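Local coordinates for protein monoglyceride lipase (Saccharomyces cerevisiae, PDB 4ZWN) that hydrolyses monoacylglycerols, preferably those of monounsaturated fatty acids, to free fatty acid and glycerol, and also takes part in breaking down fatty acid ethyl esters, at residues A[164-169]-A[260-265]; A[252-257]-A[286-291]; A[119-124]-A[156-161]; A[170-175]-A[273-278]. The protein carries 2 engineered substitutions. One frame throughout, in Å; residues are numbered along the deposited sequence.

Contact 1: residues A[164-169]-A[260-265]; sequences SGYIGS and KDKPVI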
loop_
_atom_site.group_PDB
_atom_site.type_symbol
_atom_site.label_atom_id
_atom_site.label_comp_id
_atom_site.label_asym_id
_atom_site.label_seq_id
_atom_site.Cartn_x
_atom_site.Cartn_y
_atom_site.Cartn_z
ATOM N N SER A 164 -6.533 -2.631 -14.297
ATOM C CA SER A 164 -6.441 -3.987 -14.823
ATOM C C SER A 164 -6.438 -5.043 -13.728
ATOM O O SER A 164 -6.745 -6.203 -13.986
ATOM C CB SER A 164 -5.190 -4.132 -15.688
ATOM O OG SER A 164 -5.327 -3.393 -16.887
ATOM N N GLY A 165 -6.089 -4.645 -12.511
ATOM C CA GLY A 165 -6.059 -5.576 -11.398
ATOM C C GLY A 165 -5.714 -4.911 -10.081
ATOM O O GLY A 165 -5.060 -3.870 -10.053
ATOM N N TYR A 166 -6.152 -5.521 -8.985
ATOM C CA TYR A 166 -5.909 -4.975 -7.658
ATOM C C TYR A 166 -5.118 -5.947 -6.794
ATOM O O TYR A 166 -5.426 -7.137 -6.735
ATOM C CB TYR A 166 -7.229 -4.622 -6.974
ATOM C CG TYR A 166 -8.009 -3.539 -7.683
ATOM C CD1 TYR A 166 -8.903 -3.854 -8.698
ATOM C CD2 TYR A 166 -7.849 -2.203 -7.340
ATOM C CE1 TYR A 166 -9.619 -2.868 -9.349
ATOM C CE2 TYR A 166 -8.561 -1.209 -7.985
ATOM C CZ TYR A 166 -9.445 -1.550 -8.990
ATOM O OH TYR A 166 -10.156 -0.569 -9.638
ATOM N N ILE A 167 -4.093 -5.429 -6.128
ATOM C CA ILE A 167 -3.269 -6.231 -5.236
ATOM C C ILE A 167 -3.227 -5.613 -3.846
ATOM O O ILE A 167 -2.876 -4.444 -3.687
ATOM C CB ILE A 167 -1.837 -6.371 -5.766
ATOM C CG1 ILE A 167 -1.856 -6.894 -7.205
ATOM C CG2 ILE A 167 -1.025 -7.275 -4.853
ATOM C CD1 ILE A 167 -0.521 -6.826 -7.901
ATOM N N GLY A 168 -3.591 -6.403 -2.843
ATOM C CA GLY A 168 -3.538 -5.951 -1.467
ATOM C C GLY A 168 -2.442 -6.650 -0.683
ATOM O O GLY A 168 -2.309 -7.872 -0.739
ATOM N N SER A 169 -1.649 -5.866 0.040
ATOM C CA SER A 169 -0.602 -6.405 0.898
ATOM C C SER A 169 -0.964 -6.188 2.357
ATOM O O SER A 169 -0.830 -5.075 2.870
ATOM C CB SER A 169 0.746 -5.753 0.590
ATOM O OG SER A 169 1.711 -6.091 1.572
ATOM N N LYS A 260 -16.916 -4.782 -11.491
ATOM C CA LYS A 260 -17.373 -6.091 -11.950
ATOM C C LYS A 260 -16.263 -6.950 -12.547
ATOM O O LYS A 260 -15.621 -6.567 -13.526
ATOM C CB LYS A 260 -18.502 -5.926 -12.974
ATOM C CG LYS A 260 -19.170 -7.234 -13.387
ATOM C CD LYS A 260 -20.485 -6.974 -14.106
ATOM C CE LYS A 260 -21.151 -8.269 -14.544
ATOM N NZ LYS A 260 -20.374 -8.968 -15.605
ATOM N N ASP A 261 -16.040 -8.102 -11.921
ATOM C CA ASP A 261 -15.135 -9.131 -12.430
ATOM C C ASP A 261 -13.695 -8.653 -12.631
ATOM O O ASP A 261 -12.986 -9.150 -13.507
ATOM C CB ASP A 261 -15.677 -9.697 -13.749
ATOM C CG ASP A 261 -17.016 -10.400 -13.579
ATOM O OD1 ASP A 261 -17.192 -11.112 -12.568
ATOM O OD2 ASP A 261 -17.891 -10.236 -14.459
ATOM N N LYS A 262 -13.259 -7.691 -11.825
ATOM C CA LYS A 262 -11.859 -7.284 -11.850
ATOM C C LYS A 262 -11.040 -8.225 -10.977
ATOM O O LYS A 262 -11.442 -8.541 -9.855
ATOM C CB LYS A 262 -11.694 -5.840 -11.379
ATOM C CG LYS A 262 -12.185 -4.804 -12.373
ATOM C CD LYS A 262 -11.324 -4.786 -13.624
ATOM C CE LYS A 262 -11.784 -3.701 -14.577
ATOM N NZ LYS A 262 -10.920 -3.628 -15.782
ATOM N N PRO A 263 -9.893 -8.689 -11.494
ATOM C CA PRO A 263 -9.039 -9.616 -10.743
ATOM C C PRO A 263 -8.529 -9.027 -9.427
ATOM O O PRO A 263 -8.014 -7.909 -9.398
ATOM C CB PRO A 263 -7.879 -9.898 -11.709
ATOM C CG PRO A 263 -7.937 -8.823 -12.729
ATOM C CD PRO A 263 -9.369 -8.416 -12.841
ATOM N N VAL A 264 -8.700 -9.783 -8.347
ATOM C CA VAL A 264 -8.224 -9.384 -7.027
ATOM C C VAL A 264 -7.309 -10.439 -6.450
ATOM O O VAL A 264 -7.556 -11.637 -6.609
ATOM C CB VAL A 264 -9.377 -9.175 -6.019
ATOM C CG1 VAL A 264 -9.200 -7.853 -5.281
ATOM C CG2 VAL A 264 -10.726 -9.272 -6.701
ATOM N N ILE A 265 -6.258 -10.008 -5.771
ATOM C CA ILE A 265 -5.478 -10.941 -4.985
ATOM C C ILE A 265 -4.965 -10.230 -3.737
ATOM O O ILE A 265 -4.464 -9.104 -3.794
ATOM C CB ILE A 265 -4.308 -11.554 -5.791
ATOM C CG1 ILE A 265 -3.613 -12.674 -5.004
ATOM C CG2 ILE A 265 -3.311 -10.498 -6.261
ATOM C CD1 ILE A 265 -2.780 -13.615 -5.861
#
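Tyr166 anchors the parallel pairing of 164-169 with 260-265 through both of its backbone polar groups. Its N donates to Pro263 O at 3.1 Å, nearly straight at 169°, and its O accepts from Ile265 N at 3.1 Å, so the tyrosine is gripped by the residues before and after its partner Val264. Two residues on, Gly168 N gives to Ile265 O at 3.0 Å; Ile167 CA also approaches that oxygen, 3.4 Å away, in a CA-H...O contact. Ile167 itself makes its backbone bonds to Met140 and Gly142 of strand 138-143, and Lys262 O accepts from Ser289 OG. The side chains alternate. Tyr166 CB rests against Val264 CG1 on one face of the sheet, while on the other Ile167 and Ile265 run alongside each other, with Ile167 CG1 4.0 Å from Ile265 CG2. With CG anti to its carbonyl carbon (chi1 -63°), the Tyr166 ring turns its edge to Lys262, where CE1 meets Lys262 CB at 4.2 Å. The polar ends of both side chains are satisfied beyond this pair: Tyr166 OH bonds to Lys160 O, and Lys262 NZ to Asn161 O and Ile163 O. Proline has no N-H to offer at the start of the pairing; there the Pro263 ring, through CG, packs on Ser164 O instead. Strand 165-169 lies between strands 138-143 and 264-269 in the central sheet of the alpha/beta hydrolase fold, with Tyr166 covered by helix 145-156 and the two isoleucines by Trp323 of helix 310-326.

Contact 2: residues A[252-257]-A[286-291]; sequences NYIQKN and DCPSAD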
loop_
_atom_site.group_PDB
_atom_site.type_symbol
_atom_site.label_atom_id
_atom_site.label_comp_id
_atom_site.label_asym_id
_atom_site.label_seq_id
_atom_site.Cartn_x
_atom_site.Cartn_y
_atom_site.Cartn_z
ATOM N N ASN A 252 -24.350 -5.140 1.875
ATOM C CA ASN A 252 -23.589 -5.678 0.755
ATOM C C ASN A 252 -22.892 -4.610 -0.072
ATOM O O ASN A 252 -22.976 -4.610 -1.303
ATOM C CB ASN A 252 -24.495 -6.518 -0.148
ATOM C CG ASN A 252 -24.811 -7.862 0.452
ATOM O OD1 ASN A 252 -24.166 -8.278 1.409
ATOM N ND2 ASN A 252 -25.796 -8.556 -0.109
ATOM N N TYR A 253 -22.203 -3.701 0.613
ATOM C CA TYR A 253 -21.479 -2.631 -0.054
ATOM C C TYR A 253 -20.485 -3.177 -1.073
ATOM O O TYR A 253 -20.368 -2.658 -2.184
ATOM C CB TYR A 253 -20.749 -1.764 0.968
ATOM C CG TYR A 253 -19.884 -0.703 0.338
ATOM C CD1 TYR A 253 -20.437 0.480 -0.131
ATOM C CD2 TYR A 253 -18.512 -0.881 0.211
ATOM C CE1 TYR A 253 -19.650 1.455 -0.713
ATOM C CE2 TYR A 253 -17.715 0.090 -0.367
ATOM C CZ TYR A 253 -18.289 1.256 -0.827
ATOM O OH TYR A 253 -17.499 2.224 -1.402
ATOM N N ILE A 254 -19.774 -4.230 -0.686
ATOM C CA ILE A 254 -18.751 -4.807 -1.542
ATOM C C ILE A 254 -19.364 -5.445 -2.785
ATOM O O ILE A 254 -18.938 -5.161 -3.903
ATOM C CB ILE A 254 -17.911 -5.851 -0.779
ATOM C CG1 ILE A 254 -17.229 -5.188 0.422
ATOM C CG2 ILE A 254 -16.884 -6.487 -1.706
ATOM C CD1 ILE A 254 -16.377 -6.119 1.247
ATOM N N GLN A 255 -20.375 -6.289 -2.587
ATOM C CA GLN A 255 -21.026 -6.975 -3.701
ATOM C C GLN A 255 -21.609 -6.000 -4.722
ATOM O O GLN A 255 -21.602 -6.271 -5.920
ATOM C CB GLN A 255 -22.139 -7.900 -3.194
ATOM C CG GLN A 255 -21.659 -9.100 -2.399
ATOM C CD GLN A 255 -21.530 -8.810 -0.921
ATOM O OE1 GLN A 255 -21.415 -7.654 -0.510
ATOM N NE2 GLN A 255 -21.552 -9.860 -0.109
ATOM N N LYS A 256 -22.109 -4.866 -4.243
ATOM C CA LYS A 256 -22.804 -3.915 -5.105
ATOM C C LYS A 256 -21.870 -2.964 -5.847
ATOM O O LYS A 256 -22.163 -2.559 -6.971
ATOM C CB LYS A 256 -23.806 -3.096 -4.286
ATOM C CG LYS A 256 -24.987 -3.890 -3.755
ATOM C CD LYS A 256 -25.909 -2.996 -2.939
ATOM C CE LYS A 256 -27.021 -3.795 -2.280
ATOM N NZ LYS A 256 -27.910 -2.914 -1.476
ATOM N N ASN A 257 -20.750 -2.606 -5.229
ATOM C CA ASN A 257 -19.914 -1.538 -5.772
ATOM C C ASN A 257 -18.561 -1.984 -6.323
ATOM O O ASN A 257 -17.909 -1.232 -7.049
ATOM C CB ASN A 257 -19.696 -0.469 -4.702
ATOM C CG ASN A 257 -20.990 0.177 -4.259
ATOM O OD1 ASN A 257 -21.462 1.131 -4.877
ATOM N ND2 ASN A 257 -21.577 -0.342 -3.187
ATOM N N ASP A 286 -16.566 -11.948 0.594
ATOM C CA ASP A 286 -17.615 -11.005 0.211
ATOM C C ASP A 286 -17.449 -10.477 -1.214
ATOM O O ASP A 286 -18.417 -10.025 -1.828
ATOM C CB ASP A 286 -17.658 -9.821 1.186
ATOM C CG ASP A 286 -18.026 -10.233 2.601
ATOM O OD1 ASP A 286 -18.629 -11.313 2.779
ATOM O OD2 ASP A 286 -17.715 -9.466 3.538
ATOM N N CYS A 287 -16.227 -10.523 -1.735
ATOM C CA CYS A 287 -15.939 -9.974 -3.061
ATOM C C CYS A 287 -16.683 -10.736 -4.152
ATOM O O CYS A 287 -16.603 -11.960 -4.222
ATOM C CB CYS A 287 -14.434 -9.997 -3.337
ATOM S SG CYS A 287 -13.938 -9.209 -4.891
ATOM N N PRO A 288 -17.411 -10.005 -5.011
ATOM C CA PRO A 288 -18.262 -10.594 -6.052
ATOM C C PRO A 288 -17.497 -11.018 -7.302
ATOM O O PRO A 288 -18.052 -11.733 -8.137
ATOM C CB PRO A 288 -19.233 -9.459 -6.380
ATOM C CG PRO A 288 -18.425 -8.227 -6.151
ATOM C CD PRO A 288 -17.519 -8.534 -4.981
ATOM N N SER A 289 -16.247 -10.583 -7.425
ATOM C CA SER A 289 -15.446 -10.867 -8.613
ATOM C C SER A 289 -15.213 -12.359 -8.816
ATOM O O SER A 289 -15.087 -13.113 -7.850
ATOM C CB SER A 289 -14.100 -10.149 -8.535
ATOM O OG SER A 289 -13.287 -10.491 -9.642
ATOM N N ALA A 290 -15.152 -12.771 -10.079
ATOM C CA ALA A 290 -14.915 -14.168 -10.429
ATOM C C ALA A 290 -13.447 -14.545 -10.244
ATOM O O ALA A 290 -13.126 -15.675 -9.876
ATOM C CB ALA A 290 -15.349 -14.433 -11.857
ATOM N N ASP A 291 -12.564 -13.587 -10.507
ATOM C CA ASP A 291 -11.127 -13.781 -10.358
ATOM C C ASP A 291 -10.655 -13.151 -9.045
ATOM O O ASP A 291 -10.233 -11.996 -9.018
ATOM C CB ASP A 291 -10.387 -13.171 -11.555
ATOM C CG ASP A 291 -8.941 -13.631 -11.662
ATOM O OD1 ASP A 291 -8.412 -14.211 -10.693
ATOM O OD2 ASP A 291 -8.329 -13.398 -12.726
#
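Gln255 lays its side chain over the backbone carbonyl of Asp286, with no hydrogen bond passing between the two segments. From CB, with CG anti to the carbonyl carbon (chi1 -68°), the chain bends at chi2 (89°) and folds across that oxygen. Gln255 CG is the nearest atom, 3.4 Å from Asp286 O, and CD follows at 3.5 Å. At the tip the amide divides: NE2 lies 3.6 Å from Asp286 O and 4.1 Å from Asp286 CB, whereas OE1 takes its hydrogen bond from Asn249 ND2, which helps fix the rotation of the amide. The amide and carboxylate planes are 26° apart, but the carboxylate has its own partner, since Asp286 OD2 forms a salt bridge with Lys282. Next to it, Ile254 points toward the loop and crosses Asp286 at about a right angle. Its CD1 touches Asp286 CB at 3.9 Å, and its CG2 reaches Cys287 CA and Pro288 CD. The proline ring then lies against the helix backbone, with Pro288 CG 3.7 Å from Gln255 O. Phe258, just past the short helix, also meets Cys287 and Pro288. In this alpha/beta hydrolase the contact seats helix 253-257 on the loop that leads from helix 277-286 into strand 292-297, the last part of the right-handed beta-alpha-beta crossover from strand 264-269 to the strand at the sheet edge, away from the catalytic residues.

Contact 3: residues A[119-124]-A[156-161]; sequences DLEHFV and QGKHKN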
loop_
_atom_site.group_PDB
_atom_site.type_symbol
_atom_site.label_atom_id
_atom_site.label_comp_id
_atom_site.label_asym_id
_atom_site.label_seq_id
_atom_site.Cartn_x
_atom_site.Cartn_y
_atom_site.Cartn_z
ATOM N N ASP A 119 -6.315 12.968 -4.242
ATOM C CA ASP A 119 -4.920 12.911 -4.660
ATOM C C ASP A 119 -4.674 11.657 -5.483
ATOM O O ASP A 119 -3.945 11.686 -6.472
ATOM C CB ASP A 119 -3.976 12.931 -3.455
ATOM C CG ASP A 119 -4.047 14.228 -2.674
ATOM O OD1 ASP A 119 -4.484 15.251 -3.242
ATOM O OD2 ASP A 119 -3.660 14.222 -1.487
ATOM N N LEU A 120 -5.290 10.556 -5.063
ATOM C CA LEU A 120 -5.127 9.279 -5.745
ATOM C C LEU A 120 -5.656 9.345 -7.174
ATOM O O LEU A 120 -4.998 8.873 -8.100
ATOM C CB LEU A 120 -5.833 8.161 -4.972
ATOM C CG LEU A 120 -5.697 6.748 -5.550
ATOM C CD1 LEU A 120 -4.235 6.382 -5.761
ATOM C CD2 LEU A 120 -6.369 5.737 -4.639
ATOM N N GLU A 121 -6.834 9.937 -7.352
ATOM C CA GLU A 121 -7.428 10.064 -8.681
ATOM C C GLU A 121 -6.516 10.842 -9.620
ATOM O O GLU A 121 -6.436 10.540 -10.812
ATOM C CB GLU A 121 -8.800 10.743 -8.608
ATOM C CG GLU A 121 -9.864 9.970 -7.837
ATOM C CD GLU A 121 -10.403 8.764 -8.590
ATOM O OE1 GLU A 121 -9.900 8.457 -9.692
ATOM O OE2 GLU A 121 -11.344 8.123 -8.077
ATOM N N HIS A 122 -5.822 11.838 -9.077
ATOM C CA HIS A 122 -4.900 12.647 -9.865
ATOM C C HIS A 122 -3.754 11.822 -10.441
ATOM O O HIS A 122 -3.392 11.981 -11.607
ATOM C CB HIS A 122 -4.326 13.788 -9.026
ATOM C CG HIS A 122 -3.203 14.515 -9.698
ATOM N ND1 HIS A 122 -3.411 15.464 -10.676
ATOM C CD2 HIS A 122 -1.861 14.413 -9.552
ATOM C CE1 HIS A 122 -2.246 15.925 -11.094
ATOM N NE2 HIS A 122 -1.289 15.303 -10.430
ATOM N N PHE A 123 -3.182 10.950 -9.617
ATOM C CA PHE A 123 -2.027 10.159 -10.026
ATOM C C PHE A 123 -2.437 8.916 -10.799
ATOM O O PHE A 123 -1.638 8.353 -11.547
ATOM C CB PHE A 123 -1.188 9.770 -8.811
ATOM C CG PHE A 123 -0.436 10.919 -8.213
ATOM C CD1 PHE A 123 0.721 11.393 -8.814
ATOM C CD2 PHE A 123 -0.887 11.536 -7.058
ATOM C CE1 PHE A 123 1.416 12.455 -8.272
ATOM C CE2 PHE A 123 -0.197 12.599 -6.510
ATOM C CZ PHE A 123 0.957 13.060 -7.119
ATOM N N VAL A 124 -3.681 8.490 -10.616
ATOM C CA VAL A 124 -4.234 7.416 -11.428
ATOM C C VAL A 124 -4.359 7.901 -12.867
ATOM O O VAL A 124 -3.905 7.238 -13.799
ATOM C CB VAL A 124 -5.609 6.943 -10.907
ATOM C CG1 VAL A 124 -6.357 6.177 -11.987
ATOM C CG2 VAL A 124 -5.442 6.089 -9.663
ATOM N N GLN A 156 -15.016 2.397 -5.191
ATOM C CA GLN A 156 -15.450 3.787 -5.267
ATOM C C GLN A 156 -14.665 4.634 -6.265
ATOM O O GLN A 156 -15.038 5.775 -6.536
ATOM C CB GLN A 156 -15.357 4.433 -3.884
ATOM C CG GLN A 156 -13.939 4.741 -3.443
ATOM C CD GLN A 156 -13.877 5.294 -2.037
ATOM O OE1 GLN A 156 -14.097 4.573 -1.065
ATOM N NE2 GLN A 156 -13.584 6.582 -1.920
ATOM N N GLY A 157 -13.582 4.085 -6.805
ATOM C CA GLY A 157 -12.718 4.829 -7.704
ATOM C C GLY A 157 -13.392 5.281 -8.986
ATOM O O GLY A 157 -14.220 4.567 -9.551
ATOM N N LYS A 158 -13.034 6.476 -9.446
ATOM C CA LYS A 158 -13.584 7.016 -10.684
ATOM C C LYS A 158 -13.190 6.168 -11.882
ATOM O O LYS A 158 -13.936 6.060 -12.854
ATOM C CB LYS A 158 -13.119 8.452 -10.896
ATOM C CG LYS A 158 -14.186 9.494 -10.645
ATOM C CD LYS A 158 -13.627 10.880 -10.888
ATOM C CE LYS A 158 -13.038 10.986 -12.284
ATOM N NZ LYS A 158 -12.199 12.206 -12.438
ATOM N N HIS A 159 -12.007 5.571 -11.805
ATOM C CA HIS A 159 -11.502 4.736 -12.883
ATOM C C HIS A 159 -11.321 3.298 -12.416
ATOM O O HIS A 159 -10.399 2.607 -12.850
ATOM C CB HIS A 159 -10.185 5.300 -13.411
ATOM C CG HIS A 159 -10.257 6.752 -13.766
ATOM N ND1 HIS A 159 -10.664 7.196 -15.006
ATOM C CD2 HIS A 159 -9.988 7.862 -13.038
ATOM C CE1 HIS A 159 -10.635 8.517 -15.028
ATOM N NE2 HIS A 159 -10.231 8.945 -13.847
ATOM N N LYS A 160 -12.213 2.851 -11.537
ATOM C CA LYS A 160 -12.135 1.501 -10.984
ATOM C C LYS A 160 -12.310 0.417 -12.048
ATOM O O LYS A 160 -11.773 -0.681 -11.909
ATOM C CB LYS A 160 -13.179 1.313 -9.875
ATOM C CG LYS A 160 -14.626 1.418 -10.328
ATOM C CD LYS A 160 -15.575 1.194 -9.160
ATOM C CE LYS A 160 -17.028 1.329 -9.582
ATOM N NZ LYS A 160 -17.951 1.149 -8.429
ATOM N N ASN A 161 -13.050 0.723 -13.110
ATOM C CA ASN A 161 -13.279 -0.247 -14.179
ATOM C C ASN A 161 -12.170 -0.217 -15.227
ATOM O O ASN A 161 -12.165 -1.014 -16.163
ATOM C CB ASN A 161 -14.634 -0.000 -14.847
ATOM C CG ASN A 161 -15.799 -0.184 -13.891
ATOM O OD1 ASN A 161 -16.543 0.757 -13.613
ATOM N ND2 ASN A 161 -15.965 -1.401 -13.384
#
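Glu121 reaches from helix 113-134 to the loop that follows helix 145-156, and its carboxylate meets three consecutive residues there. The bend of Glu121 at chi2 (-74°) helps bring the carboxylate to this loop, and Tyr153 OH adds a hydrogen bond to OE1. Gly157, the first to leave helical geometry, lies with CA 3.6 Å from Glu121 OE2. Lys158 comes next and gives the one hydrogen bond of the contact: its backbone N donates to Glu121 OE2 at 2.7 Å, almost straight at 173°, on the syn side of the carboxylate. Lys158 CB packs on both carboxylate oxygens, but NZ goes on to a salt bridge with Glu125, one turn further along the same helix. At His159 the ring presents its edge to the other oxygen, CD2 lying 3.4 Å from Glu121 OE1, with carboxylate and ring planes 61° apart. His159 and Val124 pass in opposite senses, His159 CD2 standing 4.1 Å from Val124 CG1, while the ring nitrogens are held by Glu162 at ND1 and Glu125 at NE2. Were Glu121 replaced by an alanine, Lys158 N would probably lose its acceptor and Tyr153 OH this partner, so that the turn would be less firmly tied to the helix. Residues 157-160 form a type I beta turn, whose second residue, Lys158, has its N-H held by a helix carboxylate; in the alpha/beta hydrolase fold this turn lies on the link from the helix after the nucleophile elbow to strand 165-169.

Contact 4: residues A[170-175]-A[273-278]; sequences GPLIIL and TINDPK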
loop_
_atom_site.group_PDB
_atom_site.type_symbol
_atom_site.label_atom_id
_atom_site.label_comp_id
_atom_site.label_asym_id
_atom_site.label_seq_id
_atom_site.Cartn_x
_atom_site.Cartn_y
_atom_site.Cartn_z
ATOM N N GLY A 170 -1.408 -7.258 3.014
ATOM C CA GLY A 170 -1.930 -7.186 4.370
ATOM C C GLY A 170 -2.769 -5.942 4.589
ATOM O O GLY A 170 -2.427 -5.105 5.424
ATOM N N PRO A 171 -3.863 -5.802 3.824
ATOM C CA PRO A 171 -4.630 -4.553 3.815
ATOM C C PRO A 171 -5.222 -4.220 5.177
ATOM O O PRO A 171 -5.650 -5.118 5.902
ATOM C CB PRO A 171 -5.734 -4.827 2.791
ATOM C CG PRO A 171 -5.892 -6.306 2.800
ATOM C CD PRO A 171 -4.514 -6.851 3.020
ATOM N N LEU A 172 -5.231 -2.935 5.521
ATOM C CA LEU A 172 -5.815 -2.491 6.776
ATOM C C LEU A 172 -7.331 -2.569 6.704
ATOM O O LEU A 172 -7.990 -1.647 6.222
ATOM C CB LEU A 172 -5.376 -1.068 7.111
ATOM C CG LEU A 172 -5.995 -0.452 8.369
ATOM C CD1 LEU A 172 -5.635 -1.257 9.600
ATOM C CD2 LEU A 172 -5.550 0.988 8.528
ATOM N N ILE A 173 -7.876 -3.684 7.173
ATOM C CA ILE A 173 -9.318 -3.844 7.260
ATOM C C ILE A 173 -9.722 -3.825 8.735
ATOM O O ILE A 173 -10.477 -2.955 9.166
ATOM C CB ILE A 173 -9.783 -5.138 6.563
ATOM C CG1 ILE A 173 -9.454 -5.063 5.067
ATOM C CG2 ILE A 173 -11.269 -5.350 6.762
ATOM C CD1 ILE A 173 -9.940 -6.248 4.250
ATOM N N ILE A 174 -9.200 -4.771 9.508
ATOM C CA ILE A 174 -9.342 -4.730 10.962
ATOM C C ILE A 174 -8.000 -4.962 11.638
ATOM O O ILE A 174 -7.224 -5.824 11.223
ATOM C CB ILE A 174 -10.343 -5.780 11.484
ATOM C CG1 ILE A 174 -10.074 -7.143 10.841
ATOM C CG2 ILE A 174 -11.770 -5.332 11.232
ATOM C CD1 ILE A 174 -10.799 -8.284 11.512
ATOM N N LEU A 175 -7.727 -4.192 12.685
ATOM C CA LEU A 175 -6.523 -4.401 13.475
ATOM C C LEU A 175 -6.556 -5.762 14.162
ATOM O O LEU A 175 -7.621 -6.267 14.521
ATOM C CB LEU A 175 -6.355 -3.294 14.518
ATOM C CG LEU A 175 -6.143 -1.871 14.002
ATOM C CD1 LEU A 175 -6.023 -0.895 15.163
ATOM C CD2 LEU A 175 -4.909 -1.811 13.121
ATOM N N THR A 273 0.506 -9.620 13.199
ATOM C CA THR A 273 -0.170 -9.260 14.440
ATOM C C THR A 273 -0.468 -7.768 14.481
ATOM O O THR A 273 -0.814 -7.222 15.528
ATOM C CB THR A 273 0.660 -9.649 15.672
ATOM O OG1 THR A 273 1.977 -9.093 15.555
ATOM C CG2 THR A 273 0.758 -11.163 15.787
ATOM N N ILE A 274 -0.328 -7.114 13.332
ATOM C CA ILE A 274 -0.684 -5.708 13.198
ATOM C C ILE A 274 -2.065 -5.596 12.555
ATOM O O ILE A 274 -2.994 -5.059 13.155
ATOM C CB ILE A 274 0.362 -4.936 12.371
ATOM C CG1 ILE A 274 1.714 -4.965 13.089
ATOM C CG2 ILE A 274 -0.087 -3.500 12.139
ATOM C CD1 ILE A 274 2.810 -4.204 12.377
ATOM N N ASN A 275 -2.193 -6.112 11.336
ATOM C CA ASN A 275 -3.491 -6.211 10.677
ATOM C C ASN A 275 -3.975 -7.657 10.662
ATOM O O ASN A 275 -3.283 -8.543 10.166
ATOM C CB ASN A 275 -3.424 -5.663 9.249
ATOM C CG ASN A 275 -3.133 -4.176 9.206
ATOM O OD1 ASN A 275 -3.276 -3.475 10.209
ATOM N ND2 ASN A 275 -2.730 -3.683 8.040
ATOM N N ASP A 276 -5.164 -7.893 11.207
ATOM C CA ASP A 276 -5.688 -9.248 11.330
ATOM C C ASP A 276 -5.970 -9.882 9.972
ATOM O O ASP A 276 -6.654 -9.292 9.132
ATOM C CB ASP A 276 -6.963 -9.249 12.175
ATOM C CG ASP A 276 -7.227 -10.592 12.832
ATOM O OD1 ASP A 276 -7.057 -11.635 12.171
ATOM O OD2 ASP A 276 -7.603 -10.603 14.022
ATOM N N PRO A 277 -5.438 -11.097 9.753
ATOM C CA PRO A 277 -5.739 -11.881 8.551
ATOM C C PRO A 277 -7.236 -12.138 8.378
ATOM O O PRO A 277 -7.678 -12.418 7.264
ATOM C CB PRO A 277 -4.983 -13.189 8.791
ATOM C CG PRO A 277 -3.847 -12.802 9.671
ATOM C CD PRO A 277 -4.395 -11.736 10.578
ATOM N N LYS A 278 -7.995 -12.041 9.468
ATOM C CA LYS A 278 -9.447 -12.207 9.427
ATOM C C LYS A 278 -10.105 -11.230 8.453
ATOM O O LYS A 278 -11.092 -11.564 7.801
ATOM C CB LYS A 278 -10.049 -12.027 10.826
ATOM C CG LYS A 278 -9.855 -13.219 11.765
ATOM C CD LYS A 278 -10.408 -12.921 13.162
ATOM C CE LYS A 278 -10.241 -14.105 14.108
ATOM N NZ LYS A 278 -8.818 -14.535 14.241
HETATM O O HOH W 1 -7.424 -6.541 8.673
#
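Asn275 CG stands anti to its own carbonyl carbon (chi1 -65°), and a small chi2 of -17° turns the amide toward the 170-175 loop. Asn275 ND2 thereby donates to Gly170 O at 3.0 Å, the acceptor lying in the amide plane while the donor is tilted 26° from the carbonyl plane. On the other side of the amide group, OD1 meets methyls: Leu172 CD1 at 3.3 Å and Leu175 CD2 at 3.7 Å. A second link runs through the backbone, where Asp276 N donates to Ile174 O at 2.9 Å. Water 1 joins the same two segments, donating to Asp276 O and accepting from Ile174 N. Ile174 CD1 reaches Lys278 CB, 3.9 Å off. Asp276 meanwhile N-caps helix 277-286, its OD1 accepting from Lys278 N. Asn275 ND2 also bonds to OG of Ser144, the inferred nucleophile, and Asn275 N to OD1 of Asp272, inferred to belong to the charge relay. A leucine in place of Asn275 would probably leave Gly170 O without this donor and cut the link to Ser144. These side-chain and backbone bonds of Asn275 probably help to set the two loops around the inferred catalytic triad.

How the contacts relate
Contact 1 is the buried one, in the central sheet, and rests on regular backbone bonding with aliphatic and aromatic cover; contacts 2, 3 and 4 are only partly buried. Contact 4 extends from the same two strands toward the catalytic end: 170-175 follows directly on 164-169, and 273-278 lies just beyond the strand that begins in 260-265. There regular pairing shrinks to a single bridge, joined by side-chain amide and water bonds. Contacts 2 and 3 lie away from the active site and differ sharply: 252-257 meets 286-291 without a hydrogen bond, whereas 119-124 holds 156-161 by a carboxylate. Serine and tyrosine hydroxyls tie them to contact 1, and Lys160 NZ to Asn257 O joins them together.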